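Side-chain contacts in minor fimbrium subunit Mfa5 (Porphyromonas gingivalis ATCC 33277, PDB 6TO1), which serves as an accessory subunit of the minor fimbriae, filamentous surface pili that mediate biofilm formation and adhesion to host cells and other oral bacteria: residues A[276-281]-A[289-294]; A[264-269]-A[295-300]; A[337-342]-A[368-373]. All coordinates share one frame; numbering follows the deposited sequence. Where two conformers were deposited one is given.

Contact 1. Residues A[276-281]-A[289-294]; sequences NYVSNN and NYPTHS. With CA (calcium ion), chain F.
The calcium-binding loop that follows helix 274-277 is met here by the extended segment 289-294 that returns past it, as V278 and N280 face Y290 and P291. V278 carries most of the apolar contact. It is the first residue to leave the helical conformation, and its CB approaches the Y290 ring obliquely, 3.8 Å from CE1. With CG1 anti to the backbone N (chi1 -178°), CG2 lies beside that N and meets P291 CD tip to tip at 3.6 Å. Y337 of strand 336-338 packs against both V278 and P291. Two residues further on, N280 crosses the end of the tyrosine at about a right angle, its amide plane turned 74° from the ring; its CB lies 4.0 Å from Y290 OH. The same amide reaches the calcium ion, OD1 at 2.8 Å, while the backbone O of N281 binds the metal more closely, at 2.2 Å. T284 and L286, between the two segments, and D319 complete the site. No direct hydrogen bond joins the segments. Instead, a water lying in the plane of the Y290 ring, at its edge, sits 2.7 Å from Y290 OH and donates to the backbone O of V278 at 2.8 Å.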
ATOM      1  N   ASN A 276      47.515 -25.761  18.165  1.00 24.16           N
ATOM      2  CA  ASN A 276      46.504 -24.716  18.215  1.00 25.37           C
ATOM      3  C   ASN A 276      45.142 -25.227  17.729  1.00 26.80           C
ATOM      4  O   ASN A 276      44.098 -24.676  18.110  1.00 23.34           O
ATOM      5  CB  ASN A 276      46.912 -23.531  17.342  1.00 31.70           C
ATOM      6  CG  ASN A 276      48.006 -22.680  17.967  1.00 42.83           C
ATOM      7  OD1 ASN A 276      48.436 -22.918  19.090  1.00 39.54           O
ATOM      8  ND2 ASN A 276      48.445 -21.670  17.238  1.00 32.82           N
ATOM      9  N   TYR A 277      45.139 -26.249  16.873  1.00 22.87           N
ATOM     10  CA  TYR A 277      43.933 -26.703  16.182  1.00 18.46           C
ATOM     11  C   TYR A 277      43.327 -27.961  16.765  1.00 18.18           C
ATOM     12  O   TYR A 277      42.104 -28.076  16.818  1.00 22.78           O
ATOM     13  CB  TYR A 277      44.257 -26.978  14.720  1.00 15.78           C
ATOM     14  CG  TYR A 277      44.259 -25.741  13.889  1.00 21.33           C
ATOM     15  CD1 TYR A 277      43.114 -25.349  13.216  1.00 22.95           C
ATOM     16  CD2 TYR A 277      45.379 -24.963  13.772  1.00 18.34           C
ATOM     17  CE1 TYR A 277      43.096 -24.229  12.450  1.00 19.44           C
ATOM     18  CE2 TYR A 277      45.372 -23.809  12.980  1.00 19.06           C
ATOM     19  CZ  TYR A 277      44.221 -23.440  12.349  1.00 20.57           C
ATOM     20  OH  TYR A 277      44.158 -22.302  11.566  1.00 24.88           O
ATOM     21  N   VAL A 278      44.143 -28.936  17.164  1.00 19.24           N
ATOM     22  CA  VAL A 278      43.660 -30.296  17.354  1.00 18.26           C
ATOM     23  C   VAL A 278      43.452 -30.570  18.838  1.00 22.20           C
ATOM     24  O   VAL A 278      44.391 -30.461  19.635  1.00 23.41           O
ATOM     25  CB  VAL A 278      44.621 -31.323  16.743  1.00 21.10           C
ATOM     26  CG1 VAL A 278      44.072 -32.703  16.920  1.00 22.15           C
ATOM     27  CG2 VAL A 278      44.853 -31.027  15.280  1.00 21.29           C
ATOM     28  N   SER A 279      42.227 -30.972  19.181  1.00 20.22           N
ATOM     29  CA  SER A 279      41.838 -31.426  20.508  1.00 20.05           C
ATOM     30  C   SER A 279      42.944 -32.195  21.214  1.00 21.09           C
ATOM     31  O   SER A 279      43.274 -33.319  20.819  1.00 20.16           O
ATOM     32  CB  SER A 279      40.608 -32.327  20.406  1.00 21.48           C
ATOM     33  OG  SER A 279      40.892 -33.459  19.600  1.00 17.66           O
ATOM     34  N   ASN A 280      43.476 -31.606  22.284  1.00 24.63           N
ATOM     35  CA  ASN A 280      44.404 -32.319  23.154  1.00 25.88           C
ATOM     36  C   ASN A 280      44.416 -31.682  24.537  1.00 23.20           C
ATOM     37  O   ASN A 280      44.488 -30.457  24.648  1.00 23.67           O
ATOM     38  CB  ASN A 280      45.806 -32.294  22.595  1.00 25.37           C
ATOM     39  CG  ASN A 280      46.806 -32.960  23.545  1.00 33.66           C
ATOM     40  OD1 ASN A 280      46.566 -34.078  24.017  1.00 31.88           O
ATOM     41  ND2 ASN A 280      47.890 -32.254  23.867  1.00 35.42           N
ATOM     42  N   ASN A 281      44.356 -32.512  25.585  1.00 29.12           N
ATOM     43  CA  ASN A 281      44.540 -32.032  26.951  1.00 27.09           C
ATOM     44  C   ASN A 281      46.028 -32.104  27.271  1.00 28.36           C
ATOM     45  O   ASN A 281      46.554 -33.209  27.425  1.00 29.71           O
ATOM     46  CB  ASN A 281      43.750 -32.872  27.942  1.00 31.29           C
ATOM     47  CG  ASN A 281      43.747 -32.269  29.343  1.00 32.23           C
ATOM     48  OD1 ASN A 281      44.674 -31.548  29.730  1.00 39.66           O
ATOM     49  ND2 ASN A 281      42.700 -32.549  30.100  1.00 42.36           N
ATOM     50  N   ASN A 289      46.402 -38.489  17.234  1.00 21.43           N
ATOM     51  CA  ASN A 289      47.138 -38.431  15.982  1.00 20.42           C
ATOM     52  C   ASN A 289      46.856 -37.095  15.301  1.00 26.95           C
ATOM     53  O   ASN A 289      45.729 -36.592  15.344  1.00 23.12           O
ATOM     54  CB  ASN A 289      46.730 -39.581  15.077  1.00 20.78           C
ATOM     55  CG  ASN A 289      47.349 -40.887  15.526  1.00 30.81           C
ATOM     56  OD1 ASN A 289      48.535 -41.105  15.357  1.00 31.06           O
ATOM     57  ND2 ASN A 289      46.545 -41.756  16.093  1.00 34.17           N
ATOM     58  N   TYR A 290      47.880 -36.517  14.673  1.00 22.85           N
ATOM     59  CA  TYR A 290      47.727 -35.193  14.080  1.00 20.04           C
ATOM     60  C   TYR A 290      47.562 -35.253  12.563  1.00 26.07           C
ATOM     61  O   TYR A 290      47.988 -36.211  11.909  1.00 22.86           O
ATOM     62  CB  TYR A 290      48.934 -34.327  14.459  1.00 22.57           C
ATOM     63  CG  TYR A 290      48.897 -33.898  15.904  1.00 24.16           C
ATOM     64  CD1 TYR A 290      48.239 -32.740  16.289  1.00 24.42           C
ATOM     65  CD2 TYR A 290      49.490 -34.671  16.897  1.00 30.42           C
ATOM     66  CE1 TYR A 290      48.170 -32.358  17.620  1.00 23.33           C
ATOM     67  CE2 TYR A 290      49.441 -34.284  18.219  1.00 29.01           C
ATOM     68  CZ  TYR A 290      48.784 -33.139  18.576  1.00 25.59           C
ATOM     69  OH  TYR A 290      48.714 -32.753  19.886  1.00 24.63           O
ATOM     70  N   PRO A 291      46.903 -34.254  11.981  1.00 17.15           N
ATOM     71  CA  PRO A 291      46.502 -34.349  10.572  1.00 18.44           C
ATOM     72  C   PRO A 291      47.630 -34.067   9.588  1.00 19.87           C
ATOM     73  O   PRO A 291      48.617 -33.392   9.885  1.00 21.08           O
ATOM     74  CB  PRO A 291      45.404 -33.288  10.433  1.00 20.65           C
ATOM     75  CG  PRO A 291      45.637 -32.354  11.558  1.00 22.91           C
ATOM     76  CD  PRO A 291      46.230 -33.143  12.672  1.00 20.65           C
ATOM     77  N   THR A 292      47.445 -34.627   8.405  1.00 21.37           N
ATOM     78  CA  THR A 292      48.284 -34.410   7.240  1.00 23.41           C
ATOM     79  C   THR A 292      47.395 -33.984   6.081  1.00 21.14           C
ATOM     80  O   THR A 292      46.167 -33.890   6.206  1.00 18.83           O
ATOM     81  CB  THR A 292      49.052 -35.686   6.869  1.00 21.37           C
ATOM     82  OG1 THR A 292      48.121 -36.651   6.354  1.00 21.35           O
ATOM     83  CG2 THR A 292      49.791 -36.238   8.060  1.00 23.17           C
ATOM     84  N   HIS A 293      48.016 -33.740   4.910  1.00 18.41           N
ATOM     85  CA  HIS A 293      47.214 -33.332   3.766  1.00 21.48           C
ATOM     86  C   HIS A 293      46.190 -34.381   3.353  1.00 22.62           C
ATOM     87  O   HIS A 293      45.229 -34.048   2.643  1.00 24.75           O
ATOM     88  CB  HIS A 293      48.124 -32.997   2.573  1.00 23.67           C
ATOM     89  CG  HIS A 293      48.805 -31.672   2.696  1.00 27.54           C
ATOM     90  ND1 HIS A 293      48.111 -30.481   2.725  1.00 22.69           N
ATOM     91  CD2 HIS A 293      50.115 -31.349   2.813  1.00 28.91           C
ATOM     92  CE1 HIS A 293      48.963 -29.483   2.868  1.00 28.00           C
ATOM     93  NE2 HIS A 293      50.186 -29.981   2.908  1.00 29.51           N
ATOM     94  N   SER A 294      46.366 -35.634   3.757  1.00 17.64           N
ATOM     95  CA  SER A 294      45.441 -36.702   3.397  1.00 21.33           C
ATOM     96  C   SER A 294      44.341 -36.923   4.432  1.00 20.23           C
ATOM     97  O   SER A 294      43.457 -37.750   4.209  1.00 21.09           O
ATOM     98  CB  SER A 294      46.212 -38.013   3.199  1.00 26.34           C
ATOM     99  OG  SER A 294      47.124 -37.862   2.120  1.00 27.70           O
TER
HETATM  100 CA    CA F1105      46.778 -35.209  26.554  1.00 38.35          CA
HETATM  101  O   HOH W   1      47.099 -30.600  20.175  1.00 32.18           O

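Contact 2. Residues A[264-269]-A[295-300]; sequences DLVIQG and SKVGRR
I267 lays its CG1-CD1 arm obliquely over V297, with CG1 of I267 3.8 Å from CG1 of V297. The arm stays extended (chi2 171°), which carries CD1 past the valine and back along the chain to S295, where it lies 3.8 Å from S295 O. One branched side chain of the helix therefore touches V297 within strand 296-298 and the carbonyl of the residue just before that strand. On the valine, a single methyl does the work. V297 CG1 is anti to the carbonyl carbon (chi1 -59°) and meets both atoms of the arm, lying 4.1 Å from I267 CD1. V266, one residue earlier on the helix, adds a looser contact from its CG1 to the same V297 methyl at 4.2 Å. The side-chain contacts are apolar and buried, and no hydrogen bond crosses between the segments. S295 also turns its CB toward the helix, but its hydroxyl is engaged by P334 O and the backbone N of T292, which ties it to the loop before strand 336-338. Beyond the strand, R300 forms a salt bridge with D261, just ahead of the helix. Helix 262-272 thus packs on the small mixed sheet in which strand 296-298 runs between antiparallel 252-253 and parallel 336-338; I263 extends the helix's cover of V297, and V266 also leans on L370 of helix 369-378.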
ATOM      1  N   ASP A 264      40.225 -26.941   3.420  1.00 19.34           N
ATOM      2  CA  ASP A 264      41.639 -26.859   3.104  1.00 20.08           C
ATOM      3  C   ASP A 264      42.356 -25.969   4.100  1.00 18.37           C
ATOM      4  O   ASP A 264      43.485 -26.254   4.491  1.00 17.79           O
ATOM      5  CB  ASP A 264      41.820 -26.341   1.672  1.00 20.62           C
ATOM      6  CG  ASP A 264      41.183 -27.259   0.621  1.00 20.91           C
ATOM      7  OD1 ASP A 264      39.981 -27.555   0.747  1.00 18.75           O
ATOM      8  OD2 ASP A 264      41.902 -27.700  -0.331  1.00 23.46           O
ATOM      9  N   LEU A 265      41.706 -24.888   4.528  1.00 18.13           N
ATOM     10  CA  LEU A 265      42.322 -23.976   5.476  1.00 15.31           C
ATOM     11  C   LEU A 265      42.570 -24.637   6.819  1.00 16.18           C
ATOM     12  O   LEU A 265      43.615 -24.416   7.440  1.00 19.76           O
ATOM     13  CB  LEU A 265      41.434 -22.747   5.671  1.00 18.11           C
ATOM     14  CG  LEU A 265      41.445 -21.746   4.522  1.00 16.50           C
ATOM     15  CD1 LEU A 265      40.309 -20.727   4.724  1.00 19.57           C
ATOM     16  CD2 LEU A 265      42.805 -21.069   4.430  1.00 17.34           C
ATOM     17  N   VAL A 266      41.596 -25.395   7.323  1.00 18.76           N
ATOM     18  CA  VAL A 266      41.782 -25.967   8.640  1.00 15.90           C
ATOM     19  C   VAL A 266      42.811 -27.079   8.588  1.00 19.73           C
ATOM     20  O   VAL A 266      43.563 -27.281   9.549  1.00 19.31           O
ATOM     21  CB  VAL A 266      40.448 -26.450   9.241  1.00 16.70           C
ATOM     22  CG1 VAL A 266      39.971 -27.769   8.679  1.00 14.60           C
ATOM     23  CG2 VAL A 266      40.589 -26.574  10.727  1.00 17.66           C
ATOM     24  N   ILE A 267      42.875 -27.813   7.480  1.00 15.08           N
ATOM     25  CA  ILE A 267      43.866 -28.878   7.368  1.00 16.84           C
ATOM     26  C   ILE A 267      45.261 -28.280   7.302  1.00 17.53           C
ATOM     27  O   ILE A 267      46.153 -28.661   8.063  1.00 19.33           O
ATOM     28  CB  ILE A 267      43.564 -29.774   6.154  1.00 19.26           C
ATOM     29  CG1 ILE A 267      42.313 -30.604   6.436  1.00 17.76           C
ATOM     30  CG2 ILE A 267      44.759 -30.695   5.839  1.00 19.33           C
ATOM     31  CD1 ILE A 267      41.774 -31.380   5.219  1.00 22.03           C
ATOM     32  N   GLN A 268      45.465 -27.305   6.408  1.00 19.96           N
ATOM     33  CA  GLN A 268      46.764 -26.652   6.335  1.00 19.21           C
ATOM     34  C   GLN A 268      47.107 -25.993   7.656  1.00 20.82           C
ATOM     35  O   GLN A 268      48.261 -26.020   8.085  1.00 19.70           O
ATOM     36  CB  GLN A 268      46.804 -25.612   5.217  1.00 17.89           C
ATOM     37  CG  GLN A 268      48.169 -24.978   5.025  1.00 22.57           C
ATOM     38  CD  GLN A 268      49.184 -25.962   4.450  1.00 22.96           C
ATOM     39  OE1 GLN A 268      49.096 -26.341   3.293  1.00 22.75           O
ATOM     40  NE2 GLN A 268      50.126 -26.392   5.272  1.00 24.89           N
ATOM     41  N   GLY A 269      46.119 -25.374   8.310  1.00 21.74           N
ATOM     42  CA  GLY A 269      46.405 -24.691   9.559  1.00 19.69           C
ATOM     43  C   GLY A 269      46.858 -25.657  10.627  1.00 20.48           C
ATOM     44  O   GLY A 269      47.804 -25.390  11.372  1.00 21.31           O
ATOM     45  N   SER A 295      44.368 -36.196   5.537  1.00 18.95           N
ATOM     46  CA  SER A 295      43.352 -36.368   6.572  1.00 20.40           C
ATOM     47  C   SER A 295      41.975 -35.899   6.116  1.00 19.81           C
ATOM     48  O   SER A 295      41.817 -35.157   5.150  1.00 21.49           O
ATOM     49  CB  SER A 295      43.764 -35.611   7.828  1.00 19.74           C
ATOM     50  OG  SER A 295      44.936 -36.169   8.389  1.00 20.15           O
ATOM     51  N   LYS A 296      40.959 -36.317   6.868  1.00 18.98           N
ATOM     52  CA  LYS A 296      39.567 -36.074   6.539  1.00 20.87           C
ATOM     53  C   LYS A 296      38.939 -35.294   7.688  1.00 20.82           C
ATOM     54  O   LYS A 296      39.212 -35.569   8.862  1.00 18.66           O
ATOM     55  CB  LYS A 296      38.822 -37.383   6.294  1.00 22.71           C
ATOM     56  CG  LYS A 296      39.502 -38.320   5.267  1.00 21.50           C
ATOM     57  CD  LYS A 296      39.425 -37.791   3.852  1.00 20.43           C
ATOM     58  CE  LYS A 296      39.873 -38.888   2.855  1.00 24.48           C
ATOM     59  NZ  LYS A 296      39.859 -38.420   1.447  1.00 27.48           N
ATOM     60  N   VAL A 297      38.123 -34.316   7.340  1.00 16.36           N
ATOM     61  CA  VAL A 297      37.457 -33.475   8.326  1.00 17.72           C
ATOM     62  C   VAL A 297      35.960 -33.538   8.124  1.00 17.79           C
ATOM     63  O   VAL A 297      35.458 -33.906   7.058  1.00 17.51           O
ATOM     64  CB  VAL A 297      37.964 -32.013   8.271  1.00 17.66           C
ATOM     65  CG1 VAL A 297      39.481 -31.986   8.518  1.00 19.08           C
ATOM     66  CG2 VAL A 297      37.615 -31.339   6.943  1.00 21.20           C
ATOM     67  N   GLY A 298      35.229 -33.146   9.166  1.00 17.06           N
ATOM     68  CA  GLY A 298      33.787 -33.298   9.121  1.00 16.47           C
ATOM     69  C   GLY A 298      33.178 -32.552   7.941  1.00 18.08           C
ATOM     70  O   GLY A 298      33.589 -31.438   7.599  1.00 18.96           O
ATOM     71  N   ARG A 299      32.189 -33.184   7.316  0.51 18.42           N
ATOM     72  CA  ARG A 299      31.471 -32.555   6.216  0.51 18.47           C
ATOM     73  C   ARG A 299      30.607 -31.395   6.704  0.51 17.37           C
ATOM     74  O   ARG A 299      30.326 -31.250   7.898  0.51 19.45           O
ATOM     75  CB  ARG A 299      30.590 -33.588   5.509  0.51 18.29           C
ATOM     76  CG  ARG A 299      31.394 -34.588   4.696  0.51 23.39           C
ATOM     77  CD  ARG A 299      30.506 -35.635   4.053  0.51 20.06           C
ATOM     78  NE  ARG A 299      31.186 -36.287   2.942  0.51 19.51           N
ATOM     79  CZ  ARG A 299      31.278 -35.784   1.710  0.51 32.95           C
ATOM     80  NH1 ARG A 299      30.731 -34.607   1.415  0.51 30.23           N
ATOM     81  NH2 ARG A 299      31.928 -36.464   0.777  0.51 29.01           N
ATOM     82  N   ARG A 300      30.165 -30.565   5.752  1.00 16.30           N
ATOM     83  CA  ARG A 300      29.205 -29.514   6.065  1.00 18.00           C
ATOM     84  C   ARG A 300      27.864 -29.750   5.379  1.00 19.67           C
ATOM     85  O   ARG A 300      27.007 -28.866   5.407  1.00 18.06           O
ATOM     86  CB  ARG A 300      29.752 -28.120   5.711  1.00 18.37           C
ATOM     87  CG  ARG A 300      30.237 -27.954   4.302  1.00 18.39           C
ATOM     88  CD  ARG A 300      30.617 -26.483   4.069  1.00 23.37           C
ATOM     89  NE  ARG A 300      31.150 -26.252   2.737  1.00 25.60           N
ATOM     90  CZ  ARG A 300      32.446 -26.153   2.444  1.00 21.10           C
ATOM     91  NH1 ARG A 300      33.365 -26.266   3.393  1.00 19.53           N
ATOM     92  NH2 ARG A 300      32.815 -25.970   1.180  1.00 23.32           N
TER

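Contact 3. Residues A[337-342]-A[368-373]. With PO4 (phosphate ion), chain D.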
ATOM      1  N   TYR A 337      38.640 -36.069  11.697  1.00 17.99           N
ATOM      2  CA  TYR A 337      38.480 -35.020  12.697  1.00 18.49           C
ATOM      3  C   TYR A 337      37.137 -34.348  12.504  1.00 15.84           C
ATOM      4  O   TYR A 337      36.806 -33.959  11.378  1.00 17.96           O
ATOM      5  CB  TYR A 337      39.575 -33.946  12.587  1.00 20.12           C
ATOM      6  CG  TYR A 337      40.952 -34.522  12.696  1.00 20.85           C
ATOM      7  CD1 TYR A 337      41.605 -34.566  13.919  1.00 19.25           C
ATOM      8  CD2 TYR A 337      41.561 -35.084  11.597  1.00 18.81           C
ATOM      9  CE1 TYR A 337      42.848 -35.135  14.040  1.00 20.87           C
ATOM     10  CE2 TYR A 337      42.805 -35.660  11.707  1.00 19.44           C
ATOM     11  CZ  TYR A 337      43.435 -35.680  12.929  1.00 16.85           C
ATOM     12  OH  TYR A 337      44.689 -36.274  13.005  1.00 20.41           O
ATOM     13  N   TYR A 338      36.368 -34.212  13.589  1.00 16.71           N
ATOM     14  CA  TYR A 338      35.204 -33.334  13.547  1.00 14.87           C
ATOM     15  C   TYR A 338      35.690 -31.897  13.371  1.00 14.45           C
ATOM     16  O   TYR A 338      36.740 -31.504  13.890  1.00 16.57           O
ATOM     17  CB  TYR A 338      34.357 -33.495  14.813  1.00 16.34           C
ATOM     18  CG  TYR A 338      33.824 -34.917  14.986  1.00 15.54           C
ATOM     19  CD1 TYR A 338      32.672 -35.344  14.331  1.00 17.76           C
ATOM     20  CD2 TYR A 338      34.498 -35.834  15.793  1.00 21.79           C
ATOM     21  CE1 TYR A 338      32.214 -36.647  14.466  1.00 17.26           C
ATOM     22  CE2 TYR A 338      34.024 -37.122  15.968  1.00 16.21           C
ATOM     23  CZ  TYR A 338      32.911 -37.532  15.279  1.00 18.80           C
ATOM     24  OH  TYR A 338      32.445 -38.819  15.434  1.00 22.54           O
ATOM     25  N   PHE A 339      34.929 -31.120  12.610  1.00 14.21           N
ATOM     26  CA  PHE A 339      35.300 -29.785  12.157  1.00 14.98           C
ATOM     27  C   PHE A 339      34.144 -28.858  12.502  1.00 14.79           C
ATOM     28  O   PHE A 339      33.223 -28.664  11.692  1.00 16.31           O
ATOM     29  CB  PHE A 339      35.605 -29.835  10.659  1.00 15.92           C
ATOM     30  CG  PHE A 339      36.034 -28.524  10.050  1.00 17.43           C
ATOM     31  CD1 PHE A 339      36.573 -27.501  10.813  1.00 15.75           C
ATOM     32  CD2 PHE A 339      35.900 -28.345   8.694  1.00 16.00           C
ATOM     33  CE1 PHE A 339      36.951 -26.312  10.231  1.00 16.32           C
ATOM     34  CE2 PHE A 339      36.277 -27.171   8.089  1.00 15.18           C
ATOM     35  CZ  PHE A 339      36.803 -26.141   8.860  1.00 15.54           C
ATOM     36  N   PRO A 340      34.129 -28.298  13.717  1.00 16.95           N
ATOM     37  CA  PRO A 340      32.958 -27.497  14.125  1.00 18.56           C
ATOM     38  C   PRO A 340      32.594 -26.352  13.210  1.00 15.36           C
ATOM     39  O   PRO A 340      31.395 -26.044  13.097  1.00 17.91           O
ATOM     40  CB  PRO A 340      33.350 -27.018  15.537  1.00 12.19           C
ATOM     41  CG  PRO A 340      34.065 -28.202  16.091  1.00 17.29           C
ATOM     42  CD  PRO A 340      34.919 -28.714  14.905  1.00 16.71           C
ATOM     43  N   CYS A 341      33.550 -25.711  12.524  1.00 15.35           N
ATOM     44  CA  CYS A 341      33.168 -24.662  11.600  1.00 13.99           C
ATOM     45  C   CYS A 341      32.253 -25.211  10.503  1.00 16.30           C
ATOM     46  O   CYS A 341      31.277 -24.564  10.115  1.00 15.59           O
ATOM     47  CB  CYS A 341      34.391 -24.012  10.958  1.00 18.05           C
ATOM     48  SG  CYS A 341      35.379 -22.899  11.956  1.00 18.36           S
ATOM     49  N   ASN A 342      32.571 -26.398   9.981  1.00 17.13           N
ATOM     50  CA  ASN A 342      31.722 -27.033   8.978  1.00 18.74           C
ATOM     51  C   ASN A 342      30.395 -27.486   9.580  1.00 15.72           C
ATOM     52  O   ASN A 342      29.367 -27.395   8.929  1.00 14.96           O
ATOM     53  CB  ASN A 342      32.450 -28.235   8.351  1.00 17.94           C
ATOM     54  CG  ASN A 342      32.990 -27.934   6.946  1.00 17.69           C
ATOM     55  OD1 ASN A 342      32.989 -26.784   6.495  1.00 15.07           O
ATOM     56  ND2 ASN A 342      33.448 -28.962   6.276  1.00 16.90           N
ATOM     57  N   PHE A 368      41.732 -13.647   9.628  1.00 22.28           N
ATOM     58  CA  PHE A 368      41.955 -15.084   9.793  1.00 20.04           C
ATOM     59  C   PHE A 368      41.015 -15.755   8.806  1.00 19.68           C
ATOM     60  O   PHE A 368      39.797 -15.774   9.020  1.00 18.58           O
ATOM     61  CB  PHE A 368      41.692 -15.454  11.252  1.00 22.56           C
ATOM     62  CG  PHE A 368      41.903 -16.891  11.607  1.00 21.99           C
ATOM     63  CD1 PHE A 368      42.794 -17.716  10.931  1.00 20.88           C
ATOM     64  CD2 PHE A 368      41.207 -17.416  12.681  1.00 21.20           C
ATOM     65  CE1 PHE A 368      42.936 -19.048  11.324  1.00 19.64           C
ATOM     66  CE2 PHE A 368      41.373 -18.704  13.071  1.00 24.85           C
ATOM     67  CZ  PHE A 368      42.223 -19.528  12.388  1.00 21.10           C
ATOM     68  N   ALA A 369      41.569 -16.290   7.707  1.00 18.38           N
ATOM     69  CA  ALA A 369      40.726 -16.741   6.602  1.00 19.02           C
ATOM     70  C   ALA A 369      39.762 -17.863   7.012  1.00 15.50           C
ATOM     71  O   ALA A 369      38.599 -17.868   6.587  1.00 19.16           O
ATOM     72  CB  ALA A 369      41.588 -17.194   5.427  1.00 19.81           C
ATOM     73  N   LEU A 370      40.221 -18.835   7.811  1.00 17.79           N
ATOM     74  CA  LEU A 370      39.313 -19.917   8.203  1.00 18.25           C
ATOM     75  C   LEU A 370      38.060 -19.351   8.862  1.00 20.68           C
ATOM     76  O   LEU A 370      36.926 -19.780   8.582  1.00 19.23           O
ATOM     77  CB  LEU A 370      40.004 -20.880   9.178  1.00 15.50           C
ATOM     78  CG  LEU A 370      39.155 -21.928   9.889  1.00 20.47           C
ATOM     79  CD1 LEU A 370      38.440 -22.808   8.881  1.00 20.05           C
ATOM     80  CD2 LEU A 370      39.986 -22.744  10.812  1.00 20.06           C
ATOM     81  N   ALA A 371      38.249 -18.391   9.757  1.00 19.13           N
ATOM     82  CA  ALA A 371      37.119 -17.830  10.491  1.00 19.36           C
ATOM     83  C   ALA A 371      36.211 -17.034   9.576  1.00 17.16           C
ATOM     84  O   ALA A 371      34.990 -17.218   9.593  1.00 17.74           O
ATOM     85  CB  ALA A 371      37.621 -16.935  11.621  1.00 18.65           C
ATOM     86  N   ASN A 372      36.783 -16.094   8.813  1.00 18.69           N
ATOM     87  CA  ASN A 372      35.945 -15.257   7.971  1.00 20.06           C
ATOM     88  C   ASN A 372      35.258 -16.076   6.883  1.00 20.01           C
ATOM     89  O   ASN A 372      34.075 -15.852   6.576  1.00 18.50           O
ATOM     90  CB  ASN A 372      36.783 -14.136   7.357  1.00 21.08           C
ATOM     91  CG  ASN A 372      37.206 -13.100   8.380  1.00 22.37           C
ATOM     92  OD1 ASN A 372      36.854 -13.191   9.545  1.00 23.18           O
ATOM     93  ND2 ASN A 372      37.979 -12.111   7.937  1.00 27.11           N
ATOM     94  N   ASN A 373      35.993 -17.006   6.265  1.00 18.04           N
ATOM     95  CA  ASN A 373      35.422 -17.802   5.190  1.00 18.27           C
ATOM     96  C   ASN A 373      34.379 -18.771   5.712  1.00 17.09           C
ATOM     97  O   ASN A 373      33.383 -19.032   5.026  1.00 17.06           O
ATOM     98  CB  ASN A 373      36.539 -18.530   4.440  1.00 19.27           C
ATOM     99  CG  ASN A 373      37.401 -17.566   3.643  1.00 19.90           C
ATOM    100  OD1 ASN A 373      37.156 -16.359   3.658  1.00 23.89           O
ATOM    101  ND2 ASN A 373      38.398 -18.088   2.946  1.00 19.24           N
TER
HETATM  102  P   PO4 D1103      38.858 -13.058   4.020  1.00 43.10           P
HETATM  103  O1  PO4 D1103      37.879 -12.018   4.521  1.00 47.07           O
HETATM  104  O2  PO4 D1103      38.170 -14.022   3.079  1.00 65.81           O
HETATM  105  O3  PO4 D1103      39.969 -12.410   3.226  1.00 57.98           O
HETATM  106  O4  PO4 D1103      39.444 -13.827   5.178  1.00 44.53           O
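F339 and C341, the two residues that reach L370, lie where strand 336-338 turns into helix 340-353. F339 takes the N-cap position of the helix. Its ring is swung out with CG anti to the backbone N (chi1 -179°), and it slides past L370 in the opposite direction, so that the leucine methyl CD1 sits in the ring plane at its edge, 3.7 Å from F339 CZ. V266 of helix 262-272 also packs on F339. After P340, in the first turn, C341 directs its CB toward the second helix and brings SG to 4.3 Å from the same CD1; one methyl is thus shared by the aromatic edge and the sulfur. N342 places its backbone N 4.0 Å above one face of the F339 ring, over its centre, while its side-chain amide bonds to G298 and R300. Further along helix 369-378, N372 ND2 makes a weak hydrogen bond of 3.4 Å to O1 of a phosphate, probably from the crystallisation liquor and also held by K376. Helix 340-353 leads into strand 357-362, and helix 369-378 then joins that strand to parallel 385-387, a beta-alpha-beta crossover of the Rossmann-like von Willebrand factor A fold.

The three contacts adjoin one another in the part of the chain between strands 227-234 and 357-362 of the central sheet, and contact 3 joins this part to helix 369-378 of the von Willebrand factor A fold. Contacts 2 and 3 are closest, with centres 8 Å apart: K296 O accepts from Y337 N at 2.9 Å in the small sheet, and V266 CG1 packs 3.6 Å from F339 CZ. Contact 1 lies 10 Å from contact 2 and 14 Å from contact 3, centre to centre. Y337 OH is 2.6 Å from N289 O, a probable hydrogen bond between contacts 3 and 1. Calcium belongs to contact 1, whereas the magnesium is about 10 Å from the C341 side chain.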